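Local coordinates for CdnC (PDB 7MGV), which installs single and bicyclic omega-ester macrocycles in the core of a ribosomally made precursor peptide, acting as an ATP-grasp ligase of the graspetide type, at residues Y134-P139 with K335-L340; S140-L145 with N316-F321; R237-G242 with F322-L327. All blocks are in the same frame, centred on the assembly; numbering follows the deposited sequence.

Interaction 1: Y134-P139 with K335-L340; sequences YSLGKP and KSIADL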
loop_
_atom_site.group_PDB
_atom_site.type_symbol
_atom_site.label_atom_id
_atom_site.label_comp_id
_atom_site.label_asym_id
_atom_site.label_seq_id
_atom_site.Cartn_x
_atom_site.Cartn_y
_atom_site.Cartn_z
ATOM N N TYR A 134 -10.452 -0.333 -16.636
ATOM C CA TYR A 134 -9.267 0.517 -16.667
ATOM C C TYR A 134 -9.289 1.509 -15.511
ATOM O O TYR A 134 -10.324 2.106 -15.204
ATOM C CB TYR A 134 -9.179 1.263 -18.000
ATOM C CG TYR A 134 -8.119 2.339 -18.009
ATOM C CD1 TYR A 134 -6.784 2.026 -18.237
ATOM C CD2 TYR A 134 -8.449 3.669 -17.777
ATOM C CE1 TYR A 134 -5.811 3.007 -18.238
ATOM C CE2 TYR A 134 -7.485 4.654 -17.776
ATOM C CZ TYR A 134 -6.169 4.319 -18.007
ATOM O OH TYR A 134 -5.213 5.305 -18.006
ATOM N N SER A 135 -8.137 1.679 -14.864
ATOM C CA SER A 135 -8.037 2.484 -13.655
ATOM C C SER A 135 -6.943 3.526 -13.814
ATOM O O SER A 135 -5.827 3.202 -14.231
ATOM C CB SER A 135 -7.751 1.605 -12.432
ATOM O OG SER A 135 -6.420 1.120 -12.455
ATOM N N LEU A 136 -7.270 4.776 -13.490
ATOM C CA LEU A 136 -6.274 5.837 -13.363
ATOM C C LEU A 136 -6.066 6.075 -11.871
ATOM O O LEU A 136 -6.668 6.955 -11.256
ATOM C CB LEU A 136 -6.719 7.100 -14.094
ATOM C CG LEU A 136 -5.667 8.204 -14.209
ATOM C CD1 LEU A 136 -4.361 7.662 -14.775
ATOM C CD2 LEU A 136 -6.188 9.351 -15.057
ATOM N N GLY A 137 -5.197 5.257 -11.286
ATOM C CA GLY A 137 -4.968 5.297 -9.857
ATOM C C GLY A 137 -5.588 4.116 -9.140
ATOM O O GLY A 137 -6.743 3.765 -9.394
ATOM N N LYS A 138 -4.825 3.489 -8.247
ATOM C CA LYS A 138 -5.303 2.376 -7.441
ATOM C C LYS A 138 -4.505 2.351 -6.149
ATOM O O LYS A 138 -3.352 2.800 -6.129
ATOM C CB LYS A 138 -5.173 1.037 -8.184
ATOM C CG LYS A 138 -6.486 0.552 -8.787
ATOM C CD LYS A 138 -6.337 -0.790 -9.478
ATOM C CE LYS A 138 -7.679 -1.279 -10.003
ATOM N NZ LYS A 138 -7.583 -2.625 -10.631
ATOM N N PRO A 139 -5.090 1.852 -5.053
ATOM C CA PRO A 139 -4.392 1.920 -3.755
ATOM C C PRO A 139 -3.025 1.259 -3.748
ATOM O O PRO A 139 -2.075 1.833 -3.203
ATOM C CB PRO A 139 -5.368 1.216 -2.802
ATOM C CG PRO A 139 -6.702 1.393 -3.437
ATOM C CD PRO A 139 -6.461 1.330 -4.916
ATOM N N LYS A 335 -8.587 18.314 -20.490
ATOM C CA LYS A 335 -9.014 17.643 -21.712
ATOM C C LYS A 335 -8.242 16.346 -21.920
ATOM O O LYS A 335 -8.806 15.339 -22.358
ATOM C CB LYS A 335 -8.829 18.572 -22.911
ATOM C CG LYS A 335 -9.174 17.943 -24.250
ATOM C CD LYS A 335 -10.494 18.474 -24.784
ATOM C CE LYS A 335 -10.965 17.675 -25.988
ATOM N NZ LYS A 335 -11.273 16.266 -25.625
ATOM N N SER A 336 -6.944 16.350 -21.615
ATOM C CA SER A 336 -6.160 15.125 -21.717
ATOM C C SER A 336 -6.716 14.046 -20.799
ATOM O O SER A 336 -6.921 12.900 -21.222
ATOM C CB SER A 336 -4.691 15.419 -21.395
ATOM O OG SER A 336 -4.030 15.962 -22.520
ATOM N N ILE A 337 -6.981 14.409 -19.541
ATOM C CA ILE A 337 -7.504 13.440 -18.581
ATOM C C ILE A 337 -8.869 12.925 -19.020
ATOM O O ILE A 337 -9.163 11.727 -18.904
ATOM C CB ILE A 337 -7.556 14.059 -17.174
ATOM C CG1 ILE A 337 -6.139 14.379 -16.695
ATOM C CG2 ILE A 337 -8.244 13.121 -16.188
ATOM C CD1 ILE A 337 -6.078 15.202 -15.441
ATOM N N ALA A 338 -9.720 13.810 -19.540
ATOM C CA ALA A 338 -11.043 13.390 -19.991
ATOM C C ALA A 338 -10.946 12.426 -21.169
ATOM O O ALA A 338 -11.616 11.387 -21.193
ATOM C CB ALA A 338 -11.879 14.612 -20.364
ATOM N N ASP A 339 -10.114 12.759 -22.160
ATOM C CA ASP A 339 -9.929 11.867 -23.301
ATOM C C ASP A 339 -9.369 10.521 -22.861
ATOM O O ASP A 339 -9.734 9.476 -23.413
ATOM C CB ASP A 339 -9.008 12.517 -24.333
ATOM C CG ASP A 339 -9.656 13.693 -25.035
ATOM O OD1 ASP A 339 -10.864 13.928 -24.819
ATOM O OD2 ASP A 339 -8.957 14.383 -25.804
ATOM N N LEU A 340 -8.481 10.526 -21.865
ATOM C CA LEU A 340 -7.920 9.273 -21.374
ATOM C C LEU A 340 -8.975 8.436 -20.663
ATOM O O LEU A 340 -9.018 7.211 -20.827
ATOM C CB LEU A 340 -6.743 9.557 -20.441
ATOM C CG LEU A 340 -5.947 8.347 -19.950
ATOM C CD1 LEU A 340 -4.967 7.869 -21.012
ATOM C CD2 LEU A 340 -5.220 8.674 -18.655
#
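Leu340 reaches across from its helix to Tyr134 and Leu136, meeting both side chains at about a right angle. With CG anti to the backbone N (chi1 -174°), the leucine aims its isobutyl fork at the strand, where CD2 is the methyl that both partners share. Tyr134 touches it through the end of its phenol: OH lies 3.4 Å from Leu340 CD2 and 3.7 Å from Leu340 CG. Leu136 meets the same methyl with its own fork, its CD2 being 3.8 Å from Leu340 CD2 and its CD1 4.1 Å. A looser touch follows one helical turn back, where CD2 of Leu136 comes within 4.4 Å of Ile337 CG2. Residues two apart on a strand share a side, which is why Tyr134 and Leu136 face the helix together while Ser135 between them does not.

Strand 134-136 is the outermost strand, within this chain, of the four-stranded parallel sheet of the MvdD-type pre-ATP-grasp domain, hydrogen-bonded to strand 91-94. Segment 335-340 of helix 332-341, close to the end of the chain, runs nearly antiparallel to strand 134-136 (160°), the axes 11.1 Å apart at closest approach, a gap filled by Leu340 from the helix and by Tyr134 and Leu136 from the strand. Just past the strand, Gly137 has a positive phi, at which a CB would press on the carbonyl oxygen of Leu136. Tyrosine suits its place because it combines a packing ring with a polar end: the hydroxyl hydrogen-bonds Asp296, and the ring makes a cation-pi contact with Arg347, which also holds the carbonyl oxygen of Leu340.

Interaction 2: S140-L145 with N316-F321; sequences SVYRRL and NAAGEF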
loop_
_atom_site.group_PDB
_atom_site.type_symbol
_atom_site.label_atom_id
_atom_site.label_comp_id
_atom_site.label_asym_id
_atom_site.label_seq_id
_atom_site.Cartn_x
_atom_site.Cartn_y
_atom_site.Cartn_z
ATOM N N SER A 140 -2.891 0.065 -4.330
ATOM C CA SER A 140 -1.593 -0.603 -4.336
ATOM C C SER A 140 -0.579 0.164 -5.177
ATOM O O SER A 140 0.609 0.214 -4.837
ATOM C CB SER A 140 -1.737 -2.035 -4.845
ATOM O OG SER A 140 -2.145 -2.051 -6.201
ATOM N N VAL A 141 -1.030 0.778 -6.271
ATOM C CA VAL A 141 -0.123 1.563 -7.103
ATOM C C VAL A 141 0.360 2.799 -6.351
ATOM O O VAL A 141 1.556 3.127 -6.366
ATOM C CB VAL A 141 -0.812 1.937 -8.426
ATOM C CG1 VAL A 141 0.087 2.824 -9.252
ATOM C CG2 VAL A 141 -1.190 0.681 -9.199
ATOM N N TYR A 142 -0.559 3.504 -5.686
ATOM C CA TYR A 142 -0.168 4.654 -4.878
ATOM C C TYR A 142 0.771 4.240 -3.753
ATOM O O TYR A 142 1.703 4.974 -3.407
ATOM C CB TYR A 142 -1.409 5.345 -4.315
ATOM C CG TYR A 142 -2.187 6.138 -5.341
ATOM C CD1 TYR A 142 -1.534 6.920 -6.283
ATOM C CD2 TYR A 142 -3.576 6.104 -5.367
ATOM C CE1 TYR A 142 -2.241 7.649 -7.223
ATOM C CE2 TYR A 142 -4.291 6.827 -6.303
ATOM C CZ TYR A 142 -3.619 7.599 -7.228
ATOM O OH TYR A 142 -4.326 8.319 -8.162
ATOM N N ARG A 143 0.540 3.061 -3.171
ATOM C CA ARG A 143 1.423 2.571 -2.119
ATOM C C ARG A 143 2.810 2.258 -2.665
ATOM O O ARG A 143 3.819 2.514 -1.998
ATOM C CB ARG A 143 0.809 1.339 -1.454
ATOM C CG ARG A 143 1.664 0.730 -0.354
ATOM C CD ARG A 143 2.003 1.750 0.725
ATOM N NE ARG A 143 2.936 1.207 1.706
ATOM C CZ ARG A 143 2.571 0.508 2.777
ATOM N NH1 ARG A 143 1.286 0.267 3.007
ATOM N NH2 ARG A 143 3.489 0.049 3.618
ATOM N N ARG A 144 2.880 1.704 -3.880
ATOM C CA ARG A 144 4.177 1.468 -4.505
ATOM C C ARG A 144 4.901 2.780 -4.776
ATOM O O ARG A 144 6.121 2.871 -4.603
ATOM C CB ARG A 144 4.018 0.682 -5.806
ATOM C CG ARG A 144 5.356 0.233 -6.377
ATOM C CD ARG A 144 5.297 -0.102 -7.855
ATOM N NE ARG A 144 6.641 -0.312 -8.390
ATOM C CZ ARG A 144 6.906 -0.748 -9.618
ATOM N NH1 ARG A 144 5.919 -1.034 -10.455
ATOM N NH2 ARG A 144 8.165 -0.905 -10.004
ATOM N N LEU A 145 4.166 3.808 -5.204
ATOM C CA LEU A 145 4.799 5.090 -5.498
ATOM C C LEU A 145 5.226 5.846 -4.244
ATOM O O LEU A 145 5.948 6.842 -4.363
ATOM C CB LEU A 145 3.864 5.960 -6.338
ATOM C CG LEU A 145 4.138 5.943 -7.843
ATOM C CD1 LEU A 145 5.585 6.316 -8.124
ATOM C CD2 LEU A 145 3.810 4.585 -8.438
ATOM N N ASN A 316 5.209 12.351 -8.365
ATOM C CA ASN A 316 4.047 12.270 -7.487
ATOM C C ASN A 316 2.887 11.700 -8.291
ATOM O O ASN A 316 2.406 12.335 -9.236
ATOM C CB ASN A 316 3.699 13.638 -6.903
ATOM C CG ASN A 316 2.653 13.555 -5.801
ATOM O OD1 ASN A 316 2.185 12.472 -5.452
ATOM N ND2 ASN A 316 2.287 14.705 -5.246
ATOM N N ALA A 317 2.443 10.498 -7.918
ATOM C CA ALA A 317 1.330 9.866 -8.613
ATOM C C ALA A 317 0.010 10.582 -8.362
ATOM O O ALA A 317 -0.922 10.434 -9.160
ATOM C CB ALA A 317 1.213 8.400 -8.195
ATOM N N ALA A 318 -0.090 11.353 -7.279
ATOM C CA ALA A 318 -1.313 12.069 -6.933
ATOM C C ALA A 318 -1.122 13.581 -6.964
ATOM O O ALA A 318 -1.870 14.309 -6.305
ATOM C CB ALA A 318 -1.818 11.629 -5.557
ATOM N N GLY A 319 -0.133 14.066 -7.711
ATOM C CA GLY A 319 0.137 15.491 -7.733
ATOM C C GLY A 319 -1.004 16.273 -8.364
ATOM O O GLY A 319 -1.614 15.844 -9.345
ATOM N N GLU A 320 -1.296 17.431 -7.780
ATOM C CA GLU A 320 -2.327 18.298 -8.326
ATOM C C GLU A 320 -1.852 18.942 -9.622
ATOM O O GLU A 320 -0.653 19.108 -9.859
ATOM C CB GLU A 320 -2.719 19.375 -7.315
ATOM C CG GLU A 320 -4.148 19.255 -6.796
ATOM C CD GLU A 320 -5.196 19.446 -7.882
ATOM O OE1 GLU A 320 -4.878 20.054 -8.927
ATOM O OE2 GLU A 320 -6.344 18.987 -7.691
ATOM N N PHE A 321 -2.815 19.310 -10.466
ATOM C CA PHE A 321 -2.521 19.865 -11.778
ATOM C C PHE A 321 -3.332 21.105 -12.121
ATOM O O PHE A 321 -3.024 21.755 -13.126
ATOM C CB PHE A 321 -2.761 18.811 -12.869
ATOM C CG PHE A 321 -4.209 18.446 -13.047
ATOM C CD1 PHE A 321 -4.979 19.063 -14.021
ATOM C CD2 PHE A 321 -4.801 17.491 -12.239
ATOM C CE1 PHE A 321 -6.310 18.736 -14.184
ATOM C CE2 PHE A 321 -6.132 17.158 -12.398
ATOM C CZ PHE A 321 -6.886 17.782 -13.374
#
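The Tyr142 ring turns one edge to Ala317. CB of the alanine lies in the plane of the ring, 3.7 Å from Tyr142 CD1, and Ala317 O approaches the same edge, 3.6 Å from Tyr142 CE1. The ring of Tyr94 also meets that of Tyr142, the planes steeply inclined. CG of Tyr142 lies anti to its carbonyl carbon (chi1 -74°), which carries the ring out to the loop although CB does not point there. Ala318 adds a lighter touch, its CB 4.3 Å from Tyr142 CE1, while Leu145, one turn on, sets CG 3.8 Å from Ala317 CB. The small alanines let the loop come close to the helix. It opens with a type I turn from Asn316 to Gly319, to which an Asx turn adds: Asn316 OD1 accepts from Ala318 N at 3.1 Å, the donor standing above the amide plane. Tyr142 OH bonds Tyr94 O; an alanine here would probably leave Ala317 with Leu145 alone of these two helix neighbours and take from the Tyr94 carbonyl the hydroxyl that bonds it. The contact joins helix 139-145 to the loop leaving strand 310-316 for helix 322-325, and Leu145 also packs on helix 280-293.

Interaction 3: R237-G242 with F322-L327; sequences RITVVG and FWLDNL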
loop_
_atom_site.group_PDB
_atom_site.type_symbol
_atom_site.label_atom_id
_atom_site.label_comp_id
_atom_site.label_asym_id
_atom_site.label_seq_id
_atom_site.Cartn_x
_atom_site.Cartn_y
_atom_site.Cartn_z
ATOM N N ARG A 237 8.166 21.417 -13.548
ATOM C CA ARG A 237 7.061 20.527 -13.215
ATOM C C ARG A 237 6.528 19.931 -14.508
ATOM O O ARG A 237 6.155 20.668 -15.427
ATOM C CB ARG A 237 5.936 21.266 -12.483
ATOM C CG ARG A 237 6.369 22.018 -11.241
ATOM C CD ARG A 237 6.219 21.169 -9.993
ATOM N NE ARG A 237 7.238 21.483 -8.996
ATOM C CZ ARG A 237 6.985 22.035 -7.814
ATOM N NH1 ARG A 237 5.739 22.337 -7.471
ATOM N NH2 ARG A 237 7.978 22.285 -6.970
ATOM N N ILE A 238 6.481 18.605 -14.583
ATOM C CA ILE A 238 6.044 17.909 -15.787
ATOM C C ILE A 238 4.832 17.063 -15.429
ATOM O O ILE A 238 4.940 16.103 -14.655
ATOM C CB ILE A 238 7.159 17.049 -16.392
ATOM C CG1 ILE A 238 8.399 17.903 -16.663
ATOM C CG2 ILE A 238 6.680 16.389 -17.670
ATOM C CD1 ILE A 238 9.660 17.101 -16.888
ATOM N N THR A 239 3.677 17.419 -15.982
ATOM C CA THR A 239 2.456 16.638 -15.835
ATOM C C THR A 239 2.311 15.732 -17.050
ATOM O O THR A 239 2.311 16.209 -18.190
ATOM C CB THR A 239 1.234 17.542 -15.685
ATOM O OG1 THR A 239 1.529 18.604 -14.769
ATOM C CG2 THR A 239 0.045 16.748 -15.165
ATOM N N VAL A 240 2.192 14.432 -16.809
ATOM C CA VAL A 240 2.058 13.439 -17.865
ATOM C C VAL A 240 0.697 12.783 -17.720
ATOM O O VAL A 240 0.387 12.211 -16.665
ATOM C CB VAL A 240 3.178 12.390 -17.811
ATOM C CG1 VAL A 240 3.219 11.597 -19.108
ATOM C CG2 VAL A 240 4.507 13.061 -17.544
ATOM N N VAL A 241 -0.111 12.875 -18.774
ATOM C CA VAL A 241 -1.409 12.212 -18.862
ATOM C C VAL A 241 -1.325 11.271 -20.057
ATOM O O VAL A 241 -1.411 11.708 -21.212
ATOM C CB VAL A 241 -2.565 13.205 -19.016
ATOM C CG1 VAL A 241 -3.900 12.472 -18.979
ATOM C CG2 VAL A 241 -2.501 14.273 -17.932
ATOM N N GLY A 242 -1.157 9.979 -19.789
ATOM C CA GLY A 242 -0.920 9.027 -20.854
ATOM C C GLY A 242 0.398 9.302 -21.545
ATOM O O GLY A 242 1.466 9.142 -20.945
ATOM N N PHE A 322 -4.351 21.450 -11.330
ATOM C CA PHE A 322 -5.261 22.530 -11.703
ATOM C C PHE A 322 -4.538 23.867 -11.805
ATOM O O PHE A 322 -4.800 24.655 -12.722
ATOM C CB PHE A 322 -6.400 22.619 -10.690
ATOM C CG PHE A 322 -7.640 23.266 -11.229
ATOM C CD1 PHE A 322 -8.502 23.950 -10.388
ATOM C CD2 PHE A 322 -7.945 23.191 -12.578
ATOM C CE1 PHE A 322 -9.645 24.548 -10.883
ATOM C CE2 PHE A 322 -9.087 23.786 -13.079
ATOM C CZ PHE A 322 -9.938 24.464 -12.230
ATOM N N TRP A 323 -3.628 24.139 -10.868
ATOM C CA TRP A 323 -2.917 25.414 -10.861
ATOM C C TRP A 323 -2.129 25.623 -12.148
ATOM O O TRP A 323 -2.050 26.747 -12.661
ATOM C CB TRP A 323 -1.999 25.493 -9.639
ATOM C CG TRP A 323 -1.041 24.332 -9.489
ATOM C CD1 TRP A 323 -1.350 22.999 -9.479
ATOM C CD2 TRP A 323 0.378 24.412 -9.308
ATOM N NE1 TRP A 323 -0.211 22.250 -9.314
ATOM C CE2 TRP A 323 0.863 23.093 -9.205
ATOM C CE3 TRP A 323 1.285 25.472 -9.225
ATOM C CZ2 TRP A 323 2.214 22.806 -9.027
ATOM C CZ3 TRP A 323 2.625 25.185 -9.047
ATOM C CH2 TRP A 323 3.078 23.863 -8.950
ATOM N N LEU A 324 -1.541 24.554 -12.688
ATOM C CA LEU A 324 -0.837 24.637 -13.961
ATOM C C LEU A 324 -1.747 24.396 -15.161
ATOM O O LEU A 324 -1.460 24.897 -16.255
ATOM C CB LEU A 324 0.317 23.635 -13.996
ATOM C CG LEU A 324 1.161 23.563 -12.722
ATOM C CD1 LEU A 324 2.013 22.299 -12.707
ATOM C CD2 LEU A 324 2.021 24.813 -12.626
ATOM N N ASP A 325 -2.837 23.640 -14.989
ATOM C CA ASP A 325 -3.805 23.489 -16.069
ATOM C C ASP A 325 -4.456 24.819 -16.419
ATOM O O ASP A 325 -4.826 25.044 -17.577
ATOM C CB ASP A 325 -4.863 22.461 -15.682
ATOM C CG ASP A 325 -5.849 22.196 -16.799
ATOM O OD1 ASP A 325 -5.401 21.933 -17.935
ATOM O OD2 ASP A 325 -7.069 22.247 -16.538
ATOM N N ASN A 326 -4.611 25.709 -15.436
ATOM C CA ASN A 326 -5.146 27.038 -15.699
ATOM C C ASN A 326 -4.175 27.920 -16.473
ATOM O O ASN A 326 -4.576 28.990 -16.941
ATOM C CB ASN A 326 -5.529 27.721 -14.384
ATOM C CG ASN A 326 -6.851 27.223 -13.833
ATOM O OD1 ASN A 326 -7.735 26.815 -14.586
ATOM N ND2 ASN A 326 -6.993 27.256 -12.513
ATOM N N LEU A 327 -2.919 27.504 -16.612
ATOM C CA LEU A 327 -1.945 28.218 -17.424
ATOM C C LEU A 327 -1.911 27.726 -18.864
ATOM O O LEU A 327 -1.195 28.305 -19.687
ATOM C CB LEU A 327 -0.548 28.103 -16.802
ATOM C CG LEU A 327 -0.466 28.207 -15.277
ATOM C CD1 LEU A 327 0.982 28.158 -14.813
ATOM C CD2 LEU A 327 -1.148 29.475 -14.776
#
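Arg237 reaches Trp323 by bending at chi2 (-93°) and chi3, while chi1 of Trp323 (54°) places the indole between its own backbone N and carbonyl carbon, a cramped rotamer that swings the ring toward the arginine. The two side chains cross at about a right angle, with guanidinium and indole planes 67° apart. Arg237 NH1 comes to the rim of the indole, near the ring plane, 3.4 Å from Trp323 CH2 and 3.9 Å from Trp323 CZ2. Beneath the indole its own neighbour serves as a cushion, Leu324 CG lying 3.5 Å from the plane of Trp323, over the ring centre. Leucine fits here because its fork also reaches the strand, CD1 being 4.1 Å from CB of Arg237 and 4.3 Å from OG1 of Thr239.

Strand alternation sorts the residues: Arg237 and Thr239 face helix 322-325, whereas Ile238 turns to the other side of the five-stranded antiparallel sheet that holds strands 234-241, 244-251 and 297-304, part of the ATP-grasp ligase body beside the ADP pocket. Trp273, from a loop, touches both Arg237 and Leu324 and meets the Trp323 ring nearly at right angles.

Chemically, the arginine is directed by something other than the tryptophan. Its NE forms a salt bridge with Asp301 on strand 297-304, and NH2 has a long, weak ion pair with Glu235, a residue of the ADP pocket. An N-H group at an aromatic rim does not gain the attraction of a ring face, so the meeting with Trp323 is one of van der Waals contact. Since the arginine side chain lies about 5 Å from ADP, its charge, partly offset by Asp301, may be felt by the nucleotide.

In the fold
Read from the N terminus, the chain lays down strand 134-136 and at once helix 139-145, the first halves of interactions 1 and 2. Strand 234-241 supplies the first half of interaction 3. The loop at 316-321 then closes interaction 2, helix 322-325 closes interaction 3, and helix 332-341 closes interaction 1. Interactions 2 and 3 are therefore both nested inside the long loop of interaction 1, and they cross each other. Interactions 1 and 2 tie the parallel sheet and the helix after it to the C-terminal part of the chain; interaction 3 holds helix 322-325 against strand 234-241 of the antiparallel sheet. Phe321 against Ile337 and Val241 against Leu340 connect the contacts directly.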